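Local coordinates for protein PP1b (Porcine reproductive and respiratory syndrome virus, PDB 6JDR) that probably unwinds RNA and DNA duplexes with 5' to 3' polarity at the expense of ATP, as the zinc-binding helicase part of the viral replicase polyprotein, at residues Ala14-Ala19 / Ile38-His43; Thr18-Asp23 / His30-Cys35; Ile148-Ala153 / Leu273-Arg278; Leu317-Arg322 / Lys349-Arg354; Thr330-Gln335 / Arg354-Val359. The protein carries 1 engineered substitution. All coordinates share one frame; numbering follows the deposited sequence.

How the interactions relate
From the N terminus, interactions 1 and 2 come first, both in the zinc-binding domain and both using the chain around Thr18 and Ala19. Interaction 2 closes the shorter loop, from 18-23 to 30-35, around strand 23-24; interaction 1 closes the longer one, to 38-43. Interaction 3 follows about 44 Å from interaction 2 between centres, where the loop after strand 145-148 meets neighbouring strand 270-276 of the core's parallel sheet, 119 residues lying between. Interactions 4 and 5 lie at strand ends of the five-stranded parallel sheet. They share Arg354, touch and cross along the chain, tying the end of strand 315-318 to the loop before helix 354-361, and the turn after 329-330 to the helix itself.

Interaction 1 (Ala14-Ala19 / Ile38-His43); sequences APYATA and IIWCGH. With ZN (zinc ion), chain D.
Tyr16 and Trp40 form an offset edge-to-face pair, side chains crossing at about a right angle: the edge of the indole turns toward the face of the phenol, planes at 66° and the Tyr16 and Trp40 six-membered ring centroids 5.7 Å apart. Trp40 CE3 meets the far end of the phenol, 3.8 Å from Tyr16 CZ and 3.6 Å from Tyr16 OH. That OH lies near the indole plane, at its edge, 3.4 Å from Trp40 CB. Ile39 CD1 lies over one indole face, offset toward the rim, and Trp40 NE1 is hydrogen-bonded to Glu52 OE2. Beyond the rings water joins the backbones: one accepts from Ala17 N and donates to Ile38 O at 2.7 Å; a second donates to Ala17 O at 2.8 Å and accepts from Ile38 N. A type I turn from Ile39 to Gly42 contains Cys41, whose SG binds a zinc ion with His43 ND1, Cys50 and Cys53. Strand 16-17 pairs antiparallel with 23-24; Ala17 touches Arg94 and Ile38 touches Gln96, both of strand 93-97.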
# COMPACT_ATOMS: atom_id res chain seq x y z
N ALA A 14 -21.83 -17.44 18.66
CA ALA A 14 -21.34 -16.73 19.84
C ALA A 14 -22.48 -16.22 20.73
O ALA A 14 -22.99 -15.13 20.50
CB ALA A 14 -20.45 -15.57 19.41
N PRO A 15 -22.87 -17.01 21.74
CA PRO A 15 -23.89 -16.54 22.67
C PRO A 15 -23.37 -15.55 23.72
O PRO A 15 -24.16 -14.82 24.31
CB PRO A 15 -24.40 -17.82 23.34
CG PRO A 15 -23.40 -18.89 23.02
CD PRO A 15 -22.38 -18.36 22.07
N TYR A 16 -22.06 -15.53 23.95
CA TYR A 16 -21.46 -14.67 24.97
C TYR A 16 -20.55 -13.61 24.36
O TYR A 16 -20.30 -13.62 23.16
CB TYR A 16 -20.71 -15.53 25.99
CG TYR A 16 -21.63 -16.56 26.61
CD1 TYR A 16 -22.43 -16.24 27.69
CD2 TYR A 16 -21.73 -17.84 26.07
CE1 TYR A 16 -23.29 -17.17 28.25
CE2 TYR A 16 -22.59 -18.78 26.62
CZ TYR A 16 -23.37 -18.44 27.71
OH TYR A 16 -24.22 -19.36 28.26
N ALA A 17 -20.07 -12.70 25.20
CA ALA A 17 -19.19 -11.63 24.76
C ALA A 17 -18.25 -11.18 25.88
O ALA A 17 -18.57 -11.32 27.06
CB ALA A 17 -20.00 -10.46 24.26
N THR A 18 -17.10 -10.64 25.49
CA THR A 18 -16.16 -10.07 26.45
C THR A 18 -16.65 -8.69 26.84
O THR A 18 -17.42 -8.07 26.10
CB THR A 18 -14.72 -9.95 25.89
OG1 THR A 18 -14.68 -8.96 24.85
CG2 THR A 18 -14.23 -11.29 25.35
N ALA A 19 -16.20 -8.20 27.99
CA ALA A 19 -16.54 -6.86 28.44
C ALA A 19 -16.02 -5.79 27.48
O ALA A 19 -16.56 -4.69 27.43
CB ALA A 19 -16.00 -6.62 29.84
N ILE A 38 -18.60 -12.79 31.13
CA ILE A 38 -19.71 -13.30 31.93
C ILE A 38 -20.27 -14.55 31.25
O ILE A 38 -20.73 -14.49 30.11
CB ILE A 38 -20.84 -12.26 32.10
CG1 ILE A 38 -20.30 -10.93 32.66
CG2 ILE A 38 -21.95 -12.82 32.99
CD1 ILE A 38 -19.46 -11.08 33.91
N ILE A 39 -20.23 -15.67 31.96
CA ILE A 39 -20.72 -16.93 31.41
C ILE A 39 -22.04 -17.36 32.06
O ILE A 39 -22.60 -16.65 32.90
CB ILE A 39 -19.65 -18.05 31.51
CG1 ILE A 39 -19.22 -18.32 32.95
CG2 ILE A 39 -18.44 -17.69 30.66
CD1 ILE A 39 -18.49 -19.63 33.12
N TRP A 40 -22.55 -18.51 31.60
CA TRP A 40 -23.85 -19.07 32.01
C TRP A 40 -24.20 -19.00 33.50
O TRP A 40 -25.36 -18.80 33.83
CB TRP A 40 -23.99 -20.52 31.49
CG TRP A 40 -22.79 -21.41 31.69
CD1 TRP A 40 -22.56 -22.26 32.73
CD2 TRP A 40 -21.66 -21.54 30.81
NE1 TRP A 40 -21.36 -22.90 32.56
CE2 TRP A 40 -20.79 -22.48 31.39
CE3 TRP A 40 -21.30 -20.95 29.59
CZ2 TRP A 40 -19.58 -22.85 30.79
CZ3 TRP A 40 -20.10 -21.30 29.00
CH2 TRP A 40 -19.25 -22.25 29.60
N CYS A 41 -23.22 -19.14 34.39
CA CYS A 41 -23.49 -19.04 35.84
C CYS A 41 -23.61 -17.59 36.35
O CYS A 41 -23.79 -17.38 37.55
CB CYS A 41 -22.43 -19.78 36.64
SG CYS A 41 -20.77 -19.06 36.56
N GLY A 42 -23.49 -16.62 35.46
CA GLY A 42 -23.64 -15.21 35.82
C GLY A 42 -22.40 -14.57 36.42
O GLY A 42 -22.46 -13.44 36.91
N HIS A 43 -21.27 -15.27 36.37
CA HIS A 43 -20.00 -14.75 36.86
C HIS A 43 -18.98 -14.76 35.72
O HIS A 43 -19.23 -15.36 34.67
CB HIS A 43 -19.48 -15.60 38.03
CG HIS A 43 -20.45 -15.73 39.16
ND1 HIS A 43 -20.99 -16.93 39.55
CD2 HIS A 43 -20.98 -14.79 39.99
CE1 HIS A 43 -21.81 -16.74 40.57
NE2 HIS A 43 -21.82 -15.45 40.86
ZN ZN D . -19.96 -18.77 38.53
O HOH W 1 -21.18 -12.75 28.07
O HOH W 2 -18.82 -10.05 29.51

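Interaction 2 (Thr18-Asp23 / His30-Cys35); sequences TACGLD and HFHQHC. With ZN (zinc ion), chain B.
Thr18 packs on His32 within a Cys2His2 zinc site of the zinc-binding domain, whose four ligands all come from 18-23 and 30-35. The methyl CG2 of Thr18 sits over the centre of the imidazole as a CH-pi contact, 3.3 Å from the His32 centroid and 8° off the ring normal. Its OG1, between the backbone N and carbonyl carbon (chi1 68°), accepts from Leu22 N across the type I turn Thr18-Gly21. Ala19 CB lies 3.9 Å from Cys35 SG. Cys20 supplies the first ligand: its SG lies at the edges of both His32 and His34, near each ring plane, consistent with all three binding one zinc ion. Leu22 CD2 reaches the His32 ring obliquely at 4.1 Å from CE1. Tyr9 OH bonds His32 ND1 and Val71 O bonds His34 NE2, so each imidazole is held at both nitrogens, which should fix its rotation. The zinc ion lies 2.1 Å from His32 NE2, 2.2 Å from His34 ND1 and 2.3 Å from both Cys20 SG and Cys35 SG.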
# COMPACT_ATOMS: atom_id res chain seq x y z
N THR A 18 -17.10 -10.64 25.49
CA THR A 18 -16.16 -10.07 26.45
C THR A 18 -16.65 -8.69 26.84
O THR A 18 -17.42 -8.07 26.10
CB THR A 18 -14.72 -9.95 25.89
OG1 THR A 18 -14.68 -8.96 24.85
CG2 THR A 18 -14.23 -11.29 25.35
N ALA A 19 -16.20 -8.20 27.99
CA ALA A 19 -16.54 -6.86 28.44
C ALA A 19 -16.02 -5.79 27.48
O ALA A 19 -16.56 -4.69 27.43
CB ALA A 19 -16.00 -6.62 29.84
N CYS A 20 -14.96 -6.11 26.74
CA CYS A 20 -14.38 -5.19 25.76
C CYS A 20 -15.02 -5.29 24.36
O CYS A 20 -14.49 -4.74 23.40
CB CYS A 20 -12.87 -5.40 25.67
SG CYS A 20 -12.38 -6.93 24.87
N GLY A 21 -16.15 -5.99 24.25
CA GLY A 21 -16.97 -5.96 23.03
C GLY A 21 -16.74 -7.06 22.01
O GLY A 21 -17.27 -7.00 20.91
N LEU A 22 -15.97 -8.09 22.38
CA LEU A 22 -15.69 -9.20 21.47
C LEU A 22 -16.70 -10.33 21.67
O LEU A 22 -16.82 -10.86 22.78
CB LEU A 22 -14.27 -9.73 21.71
CG LEU A 22 -13.72 -10.71 20.67
CD1 LEU A 22 -13.40 -9.99 19.36
CD2 LEU A 22 -12.48 -11.40 21.20
N ASP A 23 -17.43 -10.69 20.61
CA ASP A 23 -18.31 -11.86 20.62
C ASP A 23 -17.48 -13.14 20.68
O ASP A 23 -16.52 -13.29 19.93
CB ASP A 23 -19.17 -11.92 19.35
CG ASP A 23 -20.21 -10.83 19.31
OD1 ASP A 23 -20.83 -10.55 20.36
OD2 ASP A 23 -20.43 -10.27 18.21
N HIS A 30 -13.14 -18.96 27.85
CA HIS A 30 -12.13 -19.27 28.86
C HIS A 30 -10.68 -18.99 28.42
O HIS A 30 -9.75 -19.40 29.10
CB HIS A 30 -12.29 -20.74 29.29
CG HIS A 30 -13.43 -20.98 30.23
ND1 HIS A 30 -14.74 -20.69 29.90
CD2 HIS A 30 -13.47 -21.51 31.47
CE1 HIS A 30 -15.53 -21.01 30.91
NE2 HIS A 30 -14.78 -21.51 31.88
N PHE A 31 -10.50 -18.29 27.30
CA PHE A 31 -9.16 -17.97 26.80
C PHE A 31 -9.00 -16.48 26.48
O PHE A 31 -8.26 -16.10 25.56
CB PHE A 31 -8.83 -18.83 25.57
CG PHE A 31 -8.86 -20.30 25.83
CD1 PHE A 31 -7.73 -20.96 26.31
CD2 PHE A 31 -10.01 -21.04 25.60
CE1 PHE A 31 -7.75 -22.33 26.55
CE2 PHE A 31 -10.04 -22.41 25.84
CZ PHE A 31 -8.90 -23.05 26.32
N HIS A 32 -9.66 -15.64 27.27
CA HIS A 32 -9.61 -14.19 27.09
C HIS A 32 -9.26 -13.53 28.42
O HIS A 32 -10.14 -13.16 29.20
CB HIS A 32 -10.95 -13.69 26.57
CG HIS A 32 -10.95 -12.24 26.17
ND1 HIS A 32 -10.65 -11.82 24.90
CD2 HIS A 32 -11.22 -11.13 26.89
CE1 HIS A 32 -10.74 -10.50 24.84
NE2 HIS A 32 -11.09 -10.06 26.03
N GLN A 33 -7.97 -13.39 28.68
CA GLN A 33 -7.49 -12.90 29.97
C GLN A 33 -7.51 -11.38 30.07
O GLN A 33 -7.31 -10.82 31.14
CB GLN A 33 -6.07 -13.43 30.23
CG GLN A 33 -5.99 -14.95 30.23
CD GLN A 33 -4.64 -15.48 30.66
OE1 GLN A 33 -3.60 -14.90 30.34
NE2 GLN A 33 -4.64 -16.59 31.38
N HIS A 34 -7.77 -10.71 28.94
CA HIS A 34 -7.82 -9.25 28.87
C HIS A 34 -8.86 -8.62 29.80
O HIS A 34 -8.59 -7.60 30.43
CB HIS A 34 -8.09 -8.84 27.42
CG HIS A 34 -8.26 -7.37 27.22
ND1 HIS A 34 -9.46 -6.80 26.86
CD2 HIS A 34 -7.37 -6.35 27.32
CE1 HIS A 34 -9.31 -5.49 26.76
NE2 HIS A 34 -8.06 -5.19 27.03
N CYS A 35 -10.04 -9.23 29.87
CA CYS A 35 -11.14 -8.66 30.65
C CYS A 35 -12.19 -9.73 30.94
O CYS A 35 -12.14 -10.82 30.35
CB CYS A 35 -11.76 -7.47 29.90
SG CYS A 35 -12.59 -7.91 28.37
ZN ZN B . -11.25 -7.98 26.55

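Interaction 3 (Ile148-Ala153 / Leu273-Arg278); sequences IGPPGA and LKTIWR
Thr275 meets Pro150 through its methyl: with OG1 between the backbone N and carbonyl carbon (chi1 51°), CG2 stands beside the backbone N and comes within 3.7 Å of Pro150 CG. The two side chains cross at about a right angle. The same CG2 is 3.9 Å from Ala153 O, so this one methyl touches both the proline ring and the far end of the 148-153 loop. Leu273 has an unusual first torsion, chi1 -97°, well off the staggered position. Its CB packs 4.0 Å from Pro150 CD and 3.4 Å from Ile148 O, while its side chain also touches Trp158 of helix 155-162. Pro150 thus rests on two residues of one strand, both with CB turned to the loop, while Lys274 between them turns away. The single hydrogen bond across the contact runs from Leu273 N to Ile148 O at 2.9 Å. It extends the parallel pairing of strands 145-148 and 270-276, and Gln272 NE2 bonds the next carbonyl, Gly149 O. Strand, glycine- and proline-rich loop and helix 155-162 follow one another here as in a Walker A P-loop, consistent with the ATP-binding loop of a superfamily 1 helicase core, here flanked by a neighbouring strand of its parallel sheet.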
# COMPACT_ATOMS: atom_id res chain seq x y z
N ILE A 148 7.77 -2.46 0.95
CA ILE A 148 9.00 -2.08 1.64
C ILE A 148 9.77 -1.12 0.75
O ILE A 148 10.02 -1.42 -0.42
CB ILE A 148 9.90 -3.30 1.94
CG1 ILE A 148 9.11 -4.40 2.66
CG2 ILE A 148 11.10 -2.87 2.77
CD1 ILE A 148 9.87 -5.70 2.80
N GLY A 149 10.16 0.03 1.30
CA GLY A 149 10.87 1.04 0.52
C GLY A 149 12.34 0.71 0.37
O GLY A 149 12.84 -0.22 1.00
N PRO A 150 13.05 1.49 -0.48
CA PRO A 150 14.49 1.33 -0.67
C PRO A 150 15.27 2.11 0.39
O PRO A 150 14.66 2.83 1.18
CB PRO A 150 14.71 1.94 -2.05
CG PRO A 150 13.68 3.01 -2.15
CD PRO A 150 12.51 2.58 -1.31
N PRO A 151 16.61 1.96 0.42
CA PRO A 151 17.45 2.72 1.35
C PRO A 151 17.27 4.24 1.27
O PRO A 151 17.11 4.90 2.30
CB PRO A 151 18.87 2.33 0.94
CG PRO A 151 18.72 0.96 0.37
CD PRO A 151 17.39 0.95 -0.32
N GLY A 152 17.27 4.78 0.05
CA GLY A 152 17.10 6.21 -0.16
C GLY A 152 15.64 6.63 -0.22
O GLY A 152 14.78 6.03 0.43
N ALA A 153 15.37 7.67 -1.01
CA ALA A 153 14.01 8.21 -1.18
C ALA A 153 13.27 7.45 -2.29
O ALA A 153 13.76 6.45 -2.80
CB ALA A 153 14.08 9.69 -1.51
N LEU A 273 10.85 -2.50 -2.94
CA LEU A 273 11.12 -1.48 -3.97
C LEU A 273 12.61 -1.39 -4.28
O LEU A 273 13.46 -1.58 -3.41
CB LEU A 273 10.59 -0.11 -3.53
CG LEU A 273 9.21 0.34 -4.04
CD1 LEU A 273 8.20 -0.79 -4.10
CD2 LEU A 273 8.68 1.48 -3.17
N LYS A 274 12.93 -1.10 -5.55
CA LYS A 274 14.31 -0.91 -5.99
C LYS A 274 14.41 0.34 -6.86
O LYS A 274 13.63 0.52 -7.80
CB LYS A 274 14.80 -2.13 -6.77
CG LYS A 274 16.30 -2.13 -7.03
CD LYS A 274 16.74 -3.42 -7.71
CE LYS A 274 18.18 -3.35 -8.20
NZ LYS A 274 19.16 -3.31 -7.08
N THR A 275 15.37 1.20 -6.52
CA THR A 275 15.59 2.44 -7.27
C THR A 275 16.43 2.18 -8.52
O THR A 275 17.45 1.49 -8.45
CB THR A 275 16.30 3.51 -6.41
OG1 THR A 275 17.47 2.94 -5.81
CG2 THR A 275 15.37 4.02 -5.32
N ILE A 276 15.99 2.74 -9.64
CA ILE A 276 16.72 2.65 -10.90
C ILE A 276 17.12 4.06 -11.35
O ILE A 276 16.28 4.96 -11.43
CB ILE A 276 15.86 1.97 -11.99
CG1 ILE A 276 15.52 0.53 -11.59
CG2 ILE A 276 16.55 1.99 -13.35
CD1 ILE A 276 16.73 -0.36 -11.33
N TRP A 277 18.41 4.24 -11.64
CA TRP A 277 18.94 5.54 -12.05
C TRP A 277 19.39 5.57 -13.52
O TRP A 277 19.77 6.63 -14.02
CB TRP A 277 20.12 5.92 -11.15
CG TRP A 277 19.75 6.14 -9.72
CD1 TRP A 277 19.81 5.23 -8.70
CD2 TRP A 277 19.24 7.35 -9.13
NE1 TRP A 277 19.38 5.79 -7.53
CE2 TRP A 277 19.02 7.09 -7.76
CE3 TRP A 277 18.94 8.62 -9.64
CZ2 TRP A 277 18.53 8.06 -6.89
CZ3 TRP A 277 18.45 9.59 -8.77
CH2 TRP A 277 18.25 9.30 -7.41
N ARG A 278 19.32 4.43 -14.20
CA ARG A 278 19.88 4.30 -15.55
C ARG A 278 18.88 4.62 -16.66
O ARG A 278 19.28 5.08 -17.72
CB ARG A 278 20.45 2.90 -15.75
CG ARG A 278 21.70 2.62 -14.93
CD ARG A 278 22.32 1.28 -15.30
NE ARG A 278 21.47 0.15 -14.93
CZ ARG A 278 21.66 -1.11 -15.31
NH1 ARG A 278 22.69 -1.44 -16.09
NH2 ARG A 278 20.81 -2.05 -14.91

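Interaction 4 (Leu317-Arg322 / Lys349-Arg354); sequences LTPYHR and KDSLNR
The ring of Tyr320 receives Ser351 obliquely: Ser351 CB lies 3.4 Å from Tyr320 CE2, and Ser351 CA is equally close to Tyr320 OH. One face of the phenol carries Pro319 CB of its own segment, 4.1 Å above the plane and offset toward the rim. With CG anti to the carbonyl carbon (chi1 -58°), the Tyr320 ring leaves a CB that does not point at the other segment, yet its far end comes near Ser351. Ser351 is therefore in contact with both the phenol and the pyrrolidine. Its carbonyl O is 3.2 Å from Pro319 CB, a close carbon-oxygen packing contact. Ser351 OG, between the backbone N and carbonyl carbon (chi1 66°), lies 3.5 Å from Pro319 CG, but its hydrogen bond goes back to Thr348 O, three residues earlier in the same loop. Gln376 OE1 accepts from Ser351 N. Leu352 adds a loose apolar touch, CD1 to Pro319 CG at 4.4 Å. Further along, Asn353 is the N-cap of helix 354-361, its OD1 accepting from Arg356 N. Strands 315-318 and 342-345 are parallel neighbours, and the contact joins the segments leaving their C-terminal ends. The second segment is the link into the helix of a beta-alpha-beta crossover, from strand 342-345 through helix 354-361 to strand 367-371, as in the RecA-like domains of superfamily 1 helicases.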
# COMPACT_ATOMS: atom_id res chain seq x y z
N LEU A 317 22.55 -1.32 -32.24
CA LEU A 317 22.59 -2.68 -31.72
C LEU A 317 21.80 -3.60 -32.63
O LEU A 317 20.77 -3.19 -33.16
CB LEU A 317 21.99 -2.73 -30.31
CG LEU A 317 22.68 -1.89 -29.24
CD1 LEU A 317 21.94 -2.03 -27.91
CD2 LEU A 317 24.13 -2.29 -29.08
N THR A 318 22.28 -4.83 -32.79
CA THR A 318 21.59 -5.81 -33.63
C THR A 318 21.95 -7.23 -33.18
O THR A 318 23.07 -7.48 -32.77
CB THR A 318 21.92 -5.60 -35.12
OG1 THR A 318 21.15 -6.50 -35.93
CG2 THR A 318 23.41 -5.81 -35.40
N PRO A 319 20.98 -8.16 -33.24
CA PRO A 319 21.29 -9.52 -32.80
C PRO A 319 22.52 -10.13 -33.47
O PRO A 319 23.45 -10.56 -32.79
CB PRO A 319 20.03 -10.30 -33.18
CG PRO A 319 18.94 -9.30 -33.16
CD PRO A 319 19.54 -7.98 -33.51
N TYR A 320 22.53 -10.15 -34.81
CA TYR A 320 23.51 -10.91 -35.58
C TYR A 320 24.64 -10.04 -36.13
O TYR A 320 24.42 -8.91 -36.55
CB TYR A 320 22.82 -11.61 -36.75
CG TYR A 320 21.70 -12.57 -36.37
CD1 TYR A 320 21.79 -13.38 -35.24
CD2 TYR A 320 20.57 -12.68 -37.17
CE1 TYR A 320 20.77 -14.26 -34.92
CE2 TYR A 320 19.55 -13.56 -36.86
CZ TYR A 320 19.65 -14.34 -35.73
OH TYR A 320 18.63 -15.22 -35.42
N HIS A 321 25.85 -10.60 -36.15
CA HIS A 321 27.01 -9.95 -36.78
C HIS A 321 26.77 -9.63 -38.25
O HIS A 321 27.22 -8.59 -38.74
CB HIS A 321 28.27 -10.82 -36.66
CG HIS A 321 28.88 -10.84 -35.30
ND1 HIS A 321 28.86 -11.95 -34.48
CD2 HIS A 321 29.56 -9.89 -34.61
CE1 HIS A 321 29.48 -11.68 -33.35
NE2 HIS A 321 29.92 -10.44 -33.40
N ARG A 322 26.07 -10.52 -38.95
CA ARG A 322 25.75 -10.34 -40.37
C ARG A 322 25.09 -8.99 -40.69
O ARG A 322 25.26 -8.46 -41.79
CB ARG A 322 24.82 -11.46 -40.85
CG ARG A 322 24.60 -11.49 -42.36
CD ARG A 322 23.12 -11.51 -42.73
NE ARG A 322 22.60 -12.87 -42.89
CZ ARG A 322 21.31 -13.20 -42.86
NH1 ARG A 322 20.37 -12.29 -42.64
NH2 ARG A 322 20.97 -14.48 -43.03
N LYS A 349 14.24 -11.75 -39.37
CA LYS A 349 13.08 -12.31 -38.69
C LYS A 349 13.47 -13.42 -37.71
O LYS A 349 14.39 -14.19 -37.98
CB LYS A 349 12.07 -12.85 -39.71
CG LYS A 349 10.66 -13.01 -39.16
CD LYS A 349 9.82 -13.93 -40.03
CE LYS A 349 8.43 -14.12 -39.44
NZ LYS A 349 7.75 -15.34 -39.95
N ASP A 350 12.75 -13.49 -36.59
CA ASP A 350 13.00 -14.47 -35.52
C ASP A 350 14.42 -14.40 -34.97
O ASP A 350 15.03 -15.43 -34.66
CB ASP A 350 12.68 -15.89 -36.01
CG ASP A 350 11.22 -16.06 -36.43
OD1 ASP A 350 10.33 -15.59 -35.69
OD2 ASP A 350 10.97 -16.67 -37.49
N SER A 351 14.95 -13.18 -34.83
CA SER A 351 16.33 -12.98 -34.38
C SER A 351 16.43 -12.50 -32.94
O SER A 351 17.53 -12.17 -32.47
CB SER A 351 17.03 -11.96 -35.29
OG SER A 351 16.44 -10.67 -35.17
N LEU A 352 15.31 -12.48 -32.22
CA LEU A 352 15.26 -11.83 -30.91
C LEU A 352 14.59 -12.70 -29.86
O LEU A 352 13.45 -13.13 -30.04
CB LEU A 352 14.50 -10.51 -31.05
CG LEU A 352 14.65 -9.46 -29.95
CD1 LEU A 352 16.09 -8.98 -29.83
CD2 LEU A 352 13.72 -8.30 -30.24
N ASN A 353 15.30 -12.95 -28.76
CA ASN A 353 14.73 -13.64 -27.59
C ASN A 353 14.66 -12.70 -26.38
O ASN A 353 15.09 -11.54 -26.47
CB ASN A 353 15.51 -14.91 -27.27
CG ASN A 353 16.92 -14.64 -26.75
OD1 ASN A 353 17.19 -13.58 -26.19
ND2 ASN A 353 17.80 -15.60 -26.93
N ARG A 354 14.13 -13.19 -25.27
CA ARG A 354 14.03 -12.39 -24.03
C ARG A 354 15.38 -11.86 -23.55
O ARG A 354 15.51 -10.67 -23.30
CB ARG A 354 13.38 -13.20 -22.90
CG ARG A 354 11.96 -12.77 -22.55
CD ARG A 354 11.94 -11.58 -21.59
NE ARG A 354 10.77 -10.73 -21.79
CZ ARG A 354 10.50 -9.61 -21.11
NH1 ARG A 354 11.32 -9.19 -20.15
NH2 ARG A 354 9.41 -8.91 -21.38

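Interaction 5 (Thr330-Gln335 / Arg354-Val359); sequences TIDSSQ and RQRALV
Asp332 and Arg356 make the charged contact, a salt bridge with OD1 of Asp332 2.7 Å from Arg356 NH1. OD2 of Asp332 is 3.2 Å from the same nitrogen. The carboxylate comes in at the guanidinium edge, near its plane, and the two planes are only 15° apart. Arg356 runs extended from CG to NE, and a bend at chi4 (-74°) then places CZ, whose NH1 meets Asp332. Apolar packing lies alongside: Ile331 and Val359 slide past each other in opposite directions, with Ile331 CG2 3.7 Å from Val359 CB. That methyl also presses on the helix backbone, 3.2 Å from Arg356 O. Val359 CG1 lies 3.6 Å from Ser334 OG and 4.0 Å from Gln335 CG. Hydrogen bonds within 330-335 shape the turn: Thr330 OG1 accepts from Ser333 N in an ST motif, which overlaps a type I turn from Asp332 to Gln335. The Asp-Ser-Ser-Gln sequence of this turn, set against helix 354-361, is consistent with motif V of superfamily 1 helicases.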
# COMPACT_ATOMS: atom_id res chain seq x y z
N THR A 330 26.94 -6.13 -31.82
CA THR A 330 25.91 -7.08 -31.41
C THR A 330 25.37 -6.70 -30.04
O THR A 330 26.00 -5.95 -29.28
CB THR A 330 26.42 -8.53 -31.34
OG1 THR A 330 27.52 -8.61 -30.42
CG2 THR A 330 26.85 -9.01 -32.71
N ILE A 331 24.20 -7.24 -29.72
CA ILE A 331 23.60 -7.06 -28.41
C ILE A 331 24.44 -7.80 -27.36
O ILE A 331 24.57 -7.33 -26.23
CB ILE A 331 22.14 -7.56 -28.39
CG1 ILE A 331 21.28 -6.71 -29.33
CG2 ILE A 331 21.57 -7.49 -26.98
CD1 ILE A 331 20.00 -7.38 -29.78
N ASP A 332 25.01 -8.94 -27.74
CA ASP A 332 25.91 -9.68 -26.84
C ASP A 332 27.17 -8.89 -26.48
O ASP A 332 27.66 -8.98 -25.35
CB ASP A 332 26.32 -11.02 -27.47
CG ASP A 332 25.14 -11.97 -27.62
OD1 ASP A 332 23.99 -11.49 -27.75
OD2 ASP A 332 25.38 -13.20 -27.62
N SER A 333 27.68 -8.11 -27.43
CA SER A 333 28.87 -7.28 -27.21
C SER A 333 28.58 -6.02 -26.39
O SER A 333 29.50 -5.40 -25.87
CB SER A 333 29.49 -6.88 -28.54
OG SER A 333 29.87 -8.02 -29.29
N SER A 334 27.30 -5.65 -26.29
CA SER A 334 26.89 -4.45 -25.57
C SER A 334 26.70 -4.66 -24.06
O SER A 334 26.37 -3.71 -23.35
CB SER A 334 25.59 -3.91 -26.16
OG SER A 334 24.53 -4.84 -25.98
N GLN A 335 26.90 -5.88 -23.58
CA GLN A 335 26.69 -6.21 -22.17
C GLN A 335 27.68 -5.47 -21.27
O GLN A 335 28.89 -5.51 -21.51
CB GLN A 335 26.79 -7.72 -21.94
CG GLN A 335 25.69 -8.52 -22.62
CD GLN A 335 25.87 -10.02 -22.47
OE1 GLN A 335 26.48 -10.49 -21.51
NE2 GLN A 335 25.33 -10.78 -23.42
N ARG A 354 14.13 -13.19 -25.27
CA ARG A 354 14.03 -12.39 -24.03
C ARG A 354 15.38 -11.86 -23.55
O ARG A 354 15.51 -10.67 -23.30
CB ARG A 354 13.38 -13.20 -22.90
CG ARG A 354 11.96 -12.77 -22.55
CD ARG A 354 11.94 -11.58 -21.59
NE ARG A 354 10.77 -10.73 -21.79
CZ ARG A 354 10.50 -9.61 -21.11
NH1 ARG A 354 11.32 -9.19 -20.15
NH2 ARG A 354 9.41 -8.91 -21.38
N GLN A 355 16.36 -12.75 -23.42
CA GLN A 355 17.67 -12.36 -22.91
C GLN A 355 18.28 -11.23 -23.73
O GLN A 355 18.69 -10.21 -23.17
CB GLN A 355 18.61 -13.56 -22.87
N ARG A 356 18.33 -11.41 -25.05
CA ARG A 356 18.87 -10.39 -25.98
C ARG A 356 18.07 -9.09 -25.93
O ARG A 356 18.63 -8.00 -25.94
CB ARG A 356 18.86 -10.90 -27.42
CG ARG A 356 19.80 -12.05 -27.73
CD ARG A 356 19.85 -12.31 -29.23
NE ARG A 356 20.26 -13.68 -29.54
CZ ARG A 356 21.51 -14.15 -29.43
NH1 ARG A 356 22.50 -13.37 -29.01
NH2 ARG A 356 21.76 -15.42 -29.75
N ALA A 357 16.74 -9.22 -25.92
CA ALA A 357 15.87 -8.05 -25.88
C ALA A 357 16.01 -7.29 -24.57
O ALA A 357 15.99 -6.06 -24.56
CB ALA A 357 14.42 -8.46 -26.10
N LEU A 358 16.17 -8.02 -23.47
CA LEU A 358 16.38 -7.40 -22.17
C LEU A 358 17.67 -6.58 -22.15
O LEU A 358 17.70 -5.48 -21.59
CB LEU A 358 16.42 -8.45 -21.06
CG LEU A 358 16.70 -7.95 -19.64
CD1 LEU A 358 15.75 -6.82 -19.25
CD2 LEU A 358 16.61 -9.10 -18.64
N VAL A 359 18.72 -7.11 -22.76
CA VAL A 359 20.00 -6.40 -22.81
C VAL A 359 19.86 -5.16 -23.69
O VAL A 359 20.33 -4.09 -23.32
CB VAL A 359 21.14 -7.30 -23.33
CG1 VAL A 359 22.42 -6.49 -23.51
CG2 VAL A 359 21.39 -8.45 -22.37